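Local coordinates for foldase protein PrsA (Streptococcus pneumoniae, PDB 5TVL) that probably assists the folding of secreted proteins after their translocation, acting as a membrane-anchored lipoprotein with peptidyl-prolyl cis-trans isomerase activity, at residues A[185-196]-A[208-216]; A[92-103]-A[238-249]. One frame throughout, in Å; residues are numbered along the deposited sequence.

In the fold
From the N terminus the chain runs through mainly helical structure to helix 79-102, whose last turns supply the first half of contact 2. Further on, within the four-stranded sheet, contact 1 closes a short loop: 185-196, leaving helix 178-186, runs beside strand 207-216 with eleven residues between the segments. Helix 227-239 follows, and 238-249 returns to 92-103, so contact 2 closes a loop of 134 residues in which contact 1 is nested. The centres lie about 37 Å apart and the nearest atoms about 19 Å. Contact 1 lies at the edge of the sheet, where 185-196 leads into edge strand 196-198, whereas contact 2 joins helices that precede and follow that sheet; both reach the second subunit.

Contact 1. Residues A[185-196]-A[208-216]; sequences FALDVDGVSDVI and YYIVKLTKK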
loop_
_atom_site.group_PDB
_atom_site.type_symbol
_atom_site.label_atom_id
_atom_site.label_comp_id
_atom_site.label_asym_id
_atom_site.label_seq_id
_atom_site.Cartn_x
_atom_site.Cartn_y
_atom_site.Cartn_z
ATOM N N PHE A 185 -9.472 -20.391 -0.540
ATOM C CA PHE A 185 -10.924 -20.224 -0.360
ATOM C C PHE A 185 -11.750 -20.919 -1.461
ATOM O O PHE A 185 -12.913 -21.249 -1.241
ATOM C CB PHE A 185 -11.329 -18.737 -0.286
ATOM C CG PHE A 185 -10.562 -17.919 0.732
ATOM C CD1 PHE A 185 -10.171 -18.453 1.965
ATOM C CD2 PHE A 185 -10.255 -16.586 0.465
ATOM C CE1 PHE A 185 -9.474 -17.678 2.888
ATOM C CE2 PHE A 185 -9.558 -15.810 1.386
ATOM C CZ PHE A 185 -9.169 -16.356 2.600
ATOM N N ALA A 186 -11.146 -21.122 -2.634
ATOM C CA ALA A 186 -11.783 -21.834 -3.750
ATOM C C ALA A 186 -11.746 -23.356 -3.612
ATOM O O ALA A 186 -12.487 -24.046 -4.309
ATOM C CB ALA A 186 -11.143 -21.426 -5.069
ATOM N N LEU A 187 -10.881 -23.877 -2.741
ATOM C CA LEU A 187 -10.819 -25.319 -2.475
ATOM C C LEU A 187 -11.992 -25.799 -1.619
ATOM O O LEU A 187 -12.599 -25.018 -0.879
ATOM C CB LEU A 187 -9.517 -25.678 -1.753
ATOM C CG LEU A 187 -8.218 -25.450 -2.525
ATOM C CD1 LEU A 187 -7.018 -25.437 -1.587
ATOM C CD2 LEU A 187 -8.040 -26.491 -3.619
ATOM N N ASP A 188 -12.302 -27.088 -1.737
ATOM C CA ASP A 188 -13.126 -27.790 -0.746
ATOM C C ASP A 188 -12.196 -28.338 0.333
ATOM O O ASP A 188 -10.969 -28.306 0.178
ATOM C CB ASP A 188 -13.919 -28.933 -1.391
ATOM C CG ASP A 188 -14.917 -28.448 -2.435
ATOM O OD1 ASP A 188 -15.539 -27.378 -2.240
ATOM O OD2 ASP A 188 -15.086 -29.150 -3.452
ATOM N N VAL A 189 -12.781 -28.842 1.419
ATOM C CA VAL A 189 -12.000 -29.351 2.555
ATOM C C VAL A 189 -11.262 -30.627 2.127
ATOM O O VAL A 189 -11.802 -31.437 1.370
ATOM C CB VAL A 189 -12.886 -29.596 3.805
ATOM C CG1 VAL A 189 -12.085 -30.224 4.944
ATOM C CG2 VAL A 189 -13.522 -28.287 4.269
ATOM N N ASP A 190 -10.026 -30.770 2.608
ATOM C CA ASP A 190 -9.083 -31.818 2.174
ATOM C C ASP A 190 -8.751 -31.747 0.669
ATOM O O ASP A 190 -8.455 -32.768 0.044
ATOM C CB ASP A 190 -9.579 -33.224 2.565
ATOM C CG ASP A 190 -9.868 -33.360 4.055
ATOM O OD1 ASP A 190 -9.094 -32.823 4.876
ATOM O OD2 ASP A 190 -10.869 -34.024 4.405
ATOM N N GLY A 191 -8.773 -30.535 0.109
ATOM C CA GLY A 191 -8.507 -30.308 -1.313
ATOM C C GLY A 191 -7.147 -29.664 -1.502
ATOM O O GLY A 191 -6.770 -28.779 -0.737
ATOM N N VAL A 192 -6.421 -30.107 -2.528
ATOM C CA VAL A 192 -5.053 -29.656 -2.796
ATOM C C VAL A 192 -5.037 -28.775 -4.047
ATOM O O VAL A 192 -5.527 -29.181 -5.105
ATOM C CB VAL A 192 -4.090 -30.855 -2.989
ATOM C CG1 VAL A 192 -2.685 -30.378 -3.355
ATOM C CG2 VAL A 192 -4.049 -31.720 -1.733
ATOM N N SER A 193 -4.473 -27.575 -3.916
ATOM C CA SER A 193 -4.330 -26.654 -5.044
ATOM C C SER A 193 -3.205 -27.104 -5.973
ATOM O O SER A 193 -2.355 -27.915 -5.590
ATOM C CB SER A 193 -4.044 -25.225 -4.549
ATOM O OG SER A 193 -2.718 -25.087 -4.052
ATOM N N ASP A 194 -3.212 -26.564 -7.190
ATOM C CA ASP A 194 -2.061 -26.643 -8.096
ATOM C C ASP A 194 -1.020 -25.605 -7.652
ATOM O O ASP A 194 -1.211 -24.938 -6.628
ATOM C CB ASP A 194 -2.507 -26.408 -9.542
ATOM C CG ASP A 194 -3.461 -27.483 -10.037
ATOM O OD1 ASP A 194 -3.082 -28.674 -10.005
ATOM O OD2 ASP A 194 -4.586 -27.136 -10.462
ATOM N N VAL A 195 0.075 -25.467 -8.403
ATOM C CA VAL A 195 1.138 -24.516 -8.039
ATOM C C VAL A 195 0.630 -23.073 -8.167
ATOM O O VAL A 195 0.109 -22.680 -9.216
ATOM C CB VAL A 195 2.438 -24.702 -8.871
ATOM C CG1 VAL A 195 3.493 -23.673 -8.461
ATOM C CG2 VAL A 195 2.988 -26.116 -8.708
ATOM N N ILE A 196 0.768 -22.320 -7.075
ATOM C CA ILE A 196 0.486 -20.887 -7.030
ATOM C C ILE A 196 1.838 -20.198 -7.120
ATOM O O ILE A 196 2.814 -20.692 -6.558
ATOM C CB ILE A 196 -0.217 -20.492 -5.712
ATOM C CG1 ILE A 196 -1.541 -21.251 -5.559
ATOM C CG2 ILE A 196 -0.462 -18.986 -5.645
ATOM C CD1 ILE A 196 -1.911 -21.547 -4.124
ATOM N N TYR A 208 6.863 -20.245 -5.031
ATOM C CA TYR A 208 5.845 -21.168 -5.528
ATOM C C TYR A 208 5.207 -21.877 -4.339
ATOM O O TYR A 208 5.915 -22.379 -3.465
ATOM C CB TYR A 208 6.465 -22.170 -6.511
ATOM C CG TYR A 208 7.182 -21.485 -7.657
ATOM C CD1 TYR A 208 8.515 -21.087 -7.534
ATOM C CD2 TYR A 208 6.518 -21.199 -8.850
ATOM C CE1 TYR A 208 9.169 -20.441 -8.571
ATOM C CE2 TYR A 208 7.166 -20.553 -9.894
ATOM C CZ TYR A 208 8.490 -20.174 -9.745
ATOM O OH TYR A 208 9.144 -19.534 -10.769
ATOM N N TYR A 209 3.874 -21.903 -4.310
ATOM C CA TYR A 209 3.115 -22.409 -3.166
ATOM C C TYR A 209 2.202 -23.563 -3.571
ATOM O O TYR A 209 1.700 -23.604 -4.696
ATOM C CB TYR A 209 2.268 -21.294 -2.554
ATOM C CG TYR A 209 3.049 -20.111 -2.037
ATOM C CD1 TYR A 209 3.455 -19.092 -2.896
ATOM C CD2 TYR A 209 3.360 -19.991 -0.684
ATOM C CE1 TYR A 209 4.159 -17.993 -2.426
ATOM C CE2 TYR A 209 4.064 -18.895 -0.203
ATOM C CZ TYR A 209 4.461 -17.900 -1.079
ATOM O OH TYR A 209 5.161 -16.810 -0.621
ATOM N N ILE A 210 2.008 -24.501 -2.645
ATOM C CA ILE A 210 1.001 -25.558 -2.768
ATOM C C ILE A 210 0.189 -25.502 -1.478
ATOM O O ILE A 210 0.765 -25.540 -0.391
ATOM C CB ILE A 210 1.635 -26.958 -2.950
ATOM C CG1 ILE A 210 2.555 -26.982 -4.181
ATOM C CG2 ILE A 210 0.554 -28.022 -3.104
ATOM C CD1 ILE A 210 3.470 -28.189 -4.256
ATOM N N VAL A 211 -1.136 -25.409 -1.604
ATOM C CA VAL A 211 -2.033 -25.239 -0.454
ATOM C C VAL A 211 -2.911 -26.478 -0.278
ATOM O O VAL A 211 -3.376 -27.061 -1.258
ATOM C CB VAL A 211 -2.939 -23.995 -0.617
ATOM C CG1 VAL A 211 -3.788 -23.761 0.631
ATOM C CG2 VAL A 211 -2.109 -22.757 -0.908
ATOM N N LYS A 212 -3.123 -26.860 0.983
ATOM C CA LYS A 212 -4.009 -27.958 1.373
ATOM C C LYS A 212 -4.989 -27.399 2.406
ATOM O O LYS A 212 -4.583 -27.072 3.522
ATOM C CB LYS A 212 -3.179 -29.102 1.973
ATOM C CG LYS A 212 -3.959 -30.253 2.606
ATOM C CD LYS A 212 -4.518 -31.217 1.572
ATOM C CE LYS A 212 -5.332 -32.327 2.227
ATOM N NZ LYS A 212 -4.497 -33.303 2.984
ATOM N N LEU A 213 -6.267 -27.291 2.039
ATOM C CA LEU A 213 -7.295 -26.802 2.965
ATOM C C LEU A 213 -7.637 -27.884 3.994
ATOM O O LEU A 213 -7.956 -29.014 3.624
ATOM C CB LEU A 213 -8.559 -26.373 2.212
ATOM C CG LEU A 213 -9.572 -25.540 3.011
ATOM C CD1 LEU A 213 -9.050 -24.131 3.269
ATOM C CD2 LEU A 213 -10.908 -25.482 2.289
ATOM N N THR A 214 -7.558 -27.519 5.275
ATOM C CA THR A 214 -7.821 -28.426 6.398
ATOM C C THR A 214 -9.186 -28.131 7.033
ATOM O O THR A 214 -9.986 -29.050 7.233
ATOM C CB THR A 214 -6.709 -28.321 7.471
ATOM O OG1 THR A 214 -5.438 -28.612 6.875
ATOM C CG2 THR A 214 -6.948 -29.296 8.628
ATOM N N LYS A 215 -9.437 -26.861 7.360
ATOM C CA LYS A 215 -10.685 -26.436 8.008
ATOM C C LYS A 215 -11.183 -25.117 7.414
ATOM O O LYS A 215 -10.385 -24.297 6.956
ATOM C CB LYS A 215 -10.464 -26.289 9.520
ATOM C CG LYS A 215 -11.724 -26.323 10.377
ATOM C CD LYS A 215 -12.361 -27.707 10.412
ATOM C CE LYS A 215 -13.403 -27.833 11.515
ATOM N NZ LYS A 215 -12.802 -28.115 12.849
ATOM N N LYS A 216 -12.503 -24.930 7.423
ATOM C CA LYS A 216 -13.144 -23.724 6.897
ATOM C C LYS A 216 -14.302 -23.333 7.808
ATOM O O LYS A 216 -15.202 -24.137 8.038
ATOM C CB LYS A 216 -13.664 -23.973 5.476
ATOM C CG LYS A 216 -14.188 -22.729 4.760
ATOM C CD LYS A 216 -14.975 -23.075 3.501
ATOM C CE LYS A 216 -14.090 -23.668 2.416
ATOM N NZ LYS A 216 -14.779 -23.748 1.097
#
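I196 and Y209 form an antiparallel hydrogen-bonded pair (I196 N to Y209 O 2.9 Å, Y209 N to I196 O 2.8 Å), and V192 bridges K212 separately, the register shifted by one residue. The I196 N-H points almost straight at its acceptor, 179° at the hydrogen. Between the two pairings the S193 side chain replaces a backbone acceptor: with chi1 at 73°, OG sits between its own N and carbonyl carbon and takes the V211 N-H at 2.9 Å. The hydroxyl donates to D194 O, so it accepts one bond and donates one, while S193 N binds V211 O at 2.9 Å. Beyond V192, a type II turn from D188 to G191 hands D190 N to L213 O in a bent bond (2.9 Å, 134°), L213 N returns a bond to G191 O, and K216 NZ reaches back to L187 O at 3.2 Å.

Apolar groups flank this pairing. The CD1 tip of I196 meets V211 CG2 at 3.4 Å, on a side also lined by A183 and V180 of helix 178-186. V192 turns CG2 to the aliphatic part of K212, 3.4 Å from its CD, and CG1 to I210. L213 points CD2 at the carbonyls of L187 and D188. D194 N bonds N67 of the second subunit. The arrangement is that of an edge strand and its irregular lead-in on the four-stranded sheet of a parvulin-type (PpiC) isomerase domain.

Contact 2. Residues A[92-103]-A[238-249]; sequences VELAVKKVAEAE and KQNDSTFVQSII
The F244 ring meets helix 92-102 along its edge, where V96 O lies in plane and V96 CG1 close to it, 3.7 Å from CD2; its two faces are covered from its own segment, one by K238 CD over the centre, the opposite one by I248 CG1 toward the rim. E103 adds a carboxylate at the edge, OE1 lying 3.6 Å from CE1, with the carboxylate and ring planes 76° apart. The motif is a knob-into-hole: V96 of helix 92-102 sits in a hole formed by F244, V245 and I248 of helix 242-249 and Q239 at the end of helix 227-239. The axes of segments 92-102 and 242-249 cross at 98° and approach to 9.8 Å.

CG1 of V96, anti to the backbone N (chi1 170°), goes to F244, whereas CG2 faces I248 CG1 and V245 CG2, each at 4.0 Å. One turn further on, V99 CG1 and I248 CD1 reach each other tip to tip at 3.5 Å. Helix 25-44 also packs on helix 79-102, F40 touching V92 and A95. F244 also packs on T243 of the second subunit. The contact joins helix 79-102, ahead of the four-stranded sheet in the chain, to the helices that follow strand 207-216. At the V92 end, the V92 and V245 side chains cross at about a right angle, V92 CG1 lying 3.7 Å from V245 CG1 and 4.1 Å from I249 CD1.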
loop_
_atom_site.group_PDB
_atom_site.type_symbol
_atom_site.label_atom_id
_atom_site.label_comp_id
_atom_site.label_asym_id
_atom_site.label_seq_id
_atom_site.Cartn_x
_atom_site.Cartn_y
_atom_site.Cartn_z
ATOM N N VAL A 92 -0.561 12.070 15.496
ATOM C CA VAL A 92 -1.290 12.186 14.229
ATOM C C VAL A 92 -2.119 10.918 13.971
ATOM O O VAL A 92 -3.336 11.002 13.766
ATOM C CB VAL A 92 -0.334 12.491 13.044
ATOM C CG1 VAL A 92 -1.037 12.352 11.695
ATOM C CG2 VAL A 92 0.251 13.893 13.189
ATOM N N GLU A 93 -1.469 9.756 13.989
ATOM C CA GLU A 93 -2.165 8.492 13.726
ATOM C C GLU A 93 -3.236 8.187 14.786
ATOM O O GLU A 93 -4.252 7.570 14.478
ATOM C CB GLU A 93 -1.172 7.329 13.578
ATOM C CG GLU A 93 -0.528 6.845 14.870
ATOM C CD GLU A 93 0.656 5.920 14.637
ATOM O OE1 GLU A 93 1.519 6.239 13.788
ATOM O OE2 GLU A 93 0.737 4.875 15.319
ATOM N N LEU A 94 -3.002 8.635 16.019
ATOM C CA LEU A 94 -4.018 8.610 17.083
ATOM C C LEU A 94 -5.248 9.436 16.692
ATOM O O LEU A 94 -6.375 8.956 16.805
ATOM C CB LEU A 94 -3.412 9.115 18.402
ATOM C CG LEU A 94 -4.200 9.134 19.721
ATOM C CD1 LEU A 94 -3.226 9.103 20.897
ATOM C CD2 LEU A 94 -5.129 10.339 19.842
ATOM N N ALA A 95 -5.024 10.661 16.226
ATOM C CA ALA A 95 -6.106 11.534 15.752
ATOM C C ALA A 95 -6.840 10.975 14.522
ATOM O O ALA A 95 -8.061 11.110 14.413
ATOM C CB ALA A 95 -5.569 12.924 15.446
ATOM N N VAL A 96 -6.092 10.356 13.608
ATOM C CA VAL A 96 -6.658 9.757 12.384
ATOM C C VAL A 96 -7.544 8.537 12.698
ATOM O O VAL A 96 -8.544 8.302 12.008
ATOM C CB VAL A 96 -5.538 9.403 11.361
ATOM C CG1 VAL A 96 -6.063 8.574 10.193
ATOM C CG2 VAL A 96 -4.877 10.675 10.832
ATOM N N LYS A 97 -7.187 7.776 13.732
ATOM C CA LYS A 97 -8.010 6.644 14.185
ATOM C C LYS A 97 -9.370 7.096 14.734
ATOM O O LYS A 97 -10.369 6.426 14.499
ATOM C CB LYS A 97 -7.262 5.817 15.237
ATOM C CG LYS A 97 -7.877 4.459 15.560
ATOM C CD LYS A 97 -7.105 3.772 16.680
ATOM C CE LYS A 97 -7.749 2.472 17.134
ATOM N NZ LYS A 97 -7.441 1.331 16.233
ATOM N N LYS A 98 -9.406 8.219 15.454
ATOM C CA LYS A 98 -10.664 8.757 16.013
ATOM C C LYS A 98 -11.662 9.190 14.942
ATOM O O LYS A 98 -12.851 8.866 15.036
ATOM C CB LYS A 98 -10.406 9.961 16.927
ATOM C CG LYS A 98 -9.765 9.621 18.257
ATOM C CD LYS A 98 -9.890 10.787 19.220
ATOM C CE LYS A 98 -9.176 10.511 20.533
ATOM N NZ LYS A 98 -9.292 11.655 21.480
ATOM N N VAL A 99 -11.182 9.936 13.947
ATOM C CA VAL A 99 -12.049 10.456 12.882
ATOM C C VAL A 99 -12.508 9.314 11.964
ATOM O O VAL A 99 -13.654 9.311 11.504
ATOM C CB VAL A 99 -11.373 11.601 12.080
ATOM C CG1 VAL A 99 -12.269 12.080 10.940
ATOM C CG2 VAL A 99 -11.038 12.770 13.000
ATOM N N ALA A 100 -11.624 8.346 11.716
ATOM C CA ALA A 100 -11.980 7.140 10.959
ATOM C C ALA A 100 -13.066 6.332 11.673
ATOM O O ALA A 100 -14.013 5.881 11.036
ATOM C CB ALA A 100 -10.749 6.277 10.719
ATOM N N GLU A 101 -12.914 6.157 12.987
ATOM C CA GLU A 101 -13.947 5.544 13.837
ATOM C C GLU A 101 -15.261 6.336 13.819
ATOM O O GLU A 101 -16.339 5.747 13.730
ATOM C CB GLU A 101 -13.459 5.404 15.289
ATOM C CG GLU A 101 -12.544 4.215 15.531
ATOM C CD GLU A 101 -12.101 4.094 16.981
ATOM O OE1 GLU A 101 -11.578 5.084 17.539
ATOM O OE2 GLU A 101 -12.269 3.001 17.562
ATOM N N ALA A 102 -15.155 7.662 13.911
ATOM C CA ALA A 102 -16.320 8.559 13.886
ATOM C C ALA A 102 -17.050 8.592 12.537
ATOM O O ALA A 102 -18.254 8.838 12.500
ATOM C CB ALA A 102 -15.904 9.970 14.282
ATOM N N GLU A 103 -16.321 8.359 11.444
ATOM C CA GLU A 103 -16.893 8.355 10.086
ATOM C C GLU A 103 -17.331 6.966 9.580
ATOM O O GLU A 103 -17.812 6.855 8.448
ATOM C CB GLU A 103 -15.907 9.000 9.096
ATOM C CG GLU A 103 -15.769 10.509 9.279
ATOM C CD GLU A 103 -14.725 11.149 8.375
ATOM O OE1 GLU A 103 -14.141 10.450 7.515
ATOM O OE2 GLU A 103 -14.490 12.368 8.524
ATOM N N LYS A 238 -7.699 3.448 6.271
ATOM C CA LYS A 238 -7.688 4.912 6.425
ATOM C C LYS A 238 -6.392 5.426 7.064
ATOM O O LYS A 238 -5.955 6.539 6.765
ATOM C CB LYS A 238 -8.884 5.377 7.264
ATOM C CG LYS A 238 -10.245 5.153 6.620
ATOM C CD LYS A 238 -10.508 6.141 5.494
ATOM C CE LYS A 238 -11.945 6.060 5.003
ATOM N NZ LYS A 238 -12.905 6.720 5.933
ATOM N N GLN A 239 -5.796 4.611 7.935
ATOM C CA GLN A 239 -4.507 4.919 8.575
ATOM C C GLN A 239 -3.359 5.001 7.557
ATOM O O GLN A 239 -2.469 5.844 7.695
ATOM C CB GLN A 239 -4.178 3.860 9.641
ATOM C CG GLN A 239 -3.166 4.295 10.696
ATOM C CD GLN A 239 -3.815 4.974 11.890
ATOM O OE1 GLN A 239 -4.008 6.190 11.894
ATOM N NE2 GLN A 239 -4.153 4.191 12.914
ATOM N N ASN A 240 -3.391 4.127 6.549
ATOM C CA ASN A 240 -2.374 4.083 5.483
ATOM C C ASN A 240 -2.719 4.916 4.231
ATOM O O ASN A 240 -1.954 4.916 3.266
ATOM C CB ASN A 240 -2.101 2.624 5.085
ATOM C CG ASN A 240 -1.532 1.803 6.235
ATOM O OD1 ASN A 240 -0.536 2.190 6.848
ATOM N ND2 ASN A 240 -2.156 0.667 6.534
ATOM N N ASP A 241 -3.857 5.616 4.245
ATOM C CA ASP A 241 -4.223 6.547 3.169
ATOM C C ASP A 241 -3.615 7.918 3.438
ATOM O O ASP A 241 -4.026 8.609 4.371
ATOM C CB ASP A 241 -5.745 6.671 3.033
ATOM C CG ASP A 241 -6.367 5.515 2.268
ATOM O OD1 ASP A 241 -5.732 4.445 2.128
ATOM O OD2 ASP A 241 -7.507 5.684 1.792
ATOM N N SER A 242 -2.633 8.298 2.618
ATOM C CA SER A 242 -1.928 9.571 2.772
ATOM C C SER A 242 -2.838 10.779 2.582
ATOM O O SER A 242 -2.664 11.788 3.257
ATOM C CB SER A 242 -0.758 9.655 1.795
ATOM O OG SER A 242 -0.084 10.896 1.916
ATOM N N THR A 243 -3.793 10.671 1.662
ATOM C CA THR A 243 -4.763 11.738 1.411
ATOM C C THR A 243 -5.632 12.001 2.641
ATOM O O THR A 243 -5.920 13.157 2.964
ATOM C CB THR A 243 -5.678 11.393 0.217
ATOM O OG1 THR A 243 -4.875 11.048 -0.918
ATOM C CG2 THR A 243 -6.575 12.574 -0.146
ATOM N N PHE A 244 -6.041 10.923 3.314
ATOM C CA PHE A 244 -6.861 11.013 4.523
ATOM C C PHE A 244 -6.098 11.657 5.682
ATOM O O PHE A 244 -6.611 12.569 6.326
ATOM C CB PHE A 244 -7.378 9.628 4.935
ATOM C CG PHE A 244 -8.448 9.674 5.990
ATOM C CD1 PHE A 244 -9.689 10.244 5.709
ATOM C CD2 PHE A 244 -8.224 9.156 7.264
ATOM C CE1 PHE A 244 -10.682 10.297 6.673
ATOM C CE2 PHE A 244 -9.216 9.209 8.232
ATOM C CZ PHE A 244 -10.446 9.779 7.936
ATOM N N VAL A 245 -4.871 11.195 5.919
ATOM C CA VAL A 245 -4.023 11.708 7.010
ATOM C C VAL A 245 -3.768 13.206 6.818
ATOM O O VAL A 245 -3.888 13.984 7.767
ATOM C CB VAL A 245 -2.674 10.935 7.107
ATOM C CG1 VAL A 245 -1.718 11.588 8.103
ATOM C CG2 VAL A 245 -2.909 9.481 7.501
ATOM N N GLN A 246 -3.430 13.588 5.586
ATOM C CA GLN A 246 -3.219 14.993 5.211
ATOM C C GLN A 246 -4.453 15.860 5.449
ATOM O O GLN A 246 -4.323 17.007 5.883
ATOM C CB GLN A 246 -2.796 15.108 3.739
ATOM C CG GLN A 246 -1.389 14.600 3.446
ATOM C CD GLN A 246 -0.303 15.566 3.878
ATOM O OE1 GLN A 246 -0.315 16.736 3.494
ATOM N NE2 GLN A 246 0.653 15.080 4.669
ATOM N N SER A 247 -5.639 15.317 5.163
ATOM C CA SER A 247 -6.896 16.046 5.387
ATOM C C SER A 247 -7.147 16.286 6.882
ATOM O O SER A 247 -7.583 17.373 7.261
ATOM C CB SER A 247 -8.093 15.335 4.733
ATOM O OG SER A 247 -8.505 14.194 5.470
ATOM N N ILE A 248 -6.849 15.284 7.716
ATOM C CA ILE A 248 -6.975 15.413 9.177
ATOM C C ILE A 248 -5.987 16.460 9.703
ATOM O O ILE A 248 -6.363 17.317 10.503
ATOM C CB ILE A 248 -6.763 14.060 9.918
ATOM C CG1 ILE A 248 -7.803 13.010 9.486
ATOM C CG2 ILE A 248 -6.817 14.246 11.432
ATOM C CD1 ILE A 248 -9.256 13.421 9.638
ATOM N N ILE A 249 -4.738 16.387 9.247
ATOM C CA ILE A 249 -3.721 17.391 9.595
ATOM C C ILE A 249 -4.230 18.779 9.198
ATOM O O ILE A 249 -4.211 19.706 10.014
ATOM C CB ILE A 249 -2.349 17.078 8.937
ATOM C CG1 ILE A 249 -1.726 15.835 9.588
ATOM C CG2 ILE A 249 -1.386 18.258 9.068
ATOM C CD1 ILE A 249 -0.559 15.238 8.824
#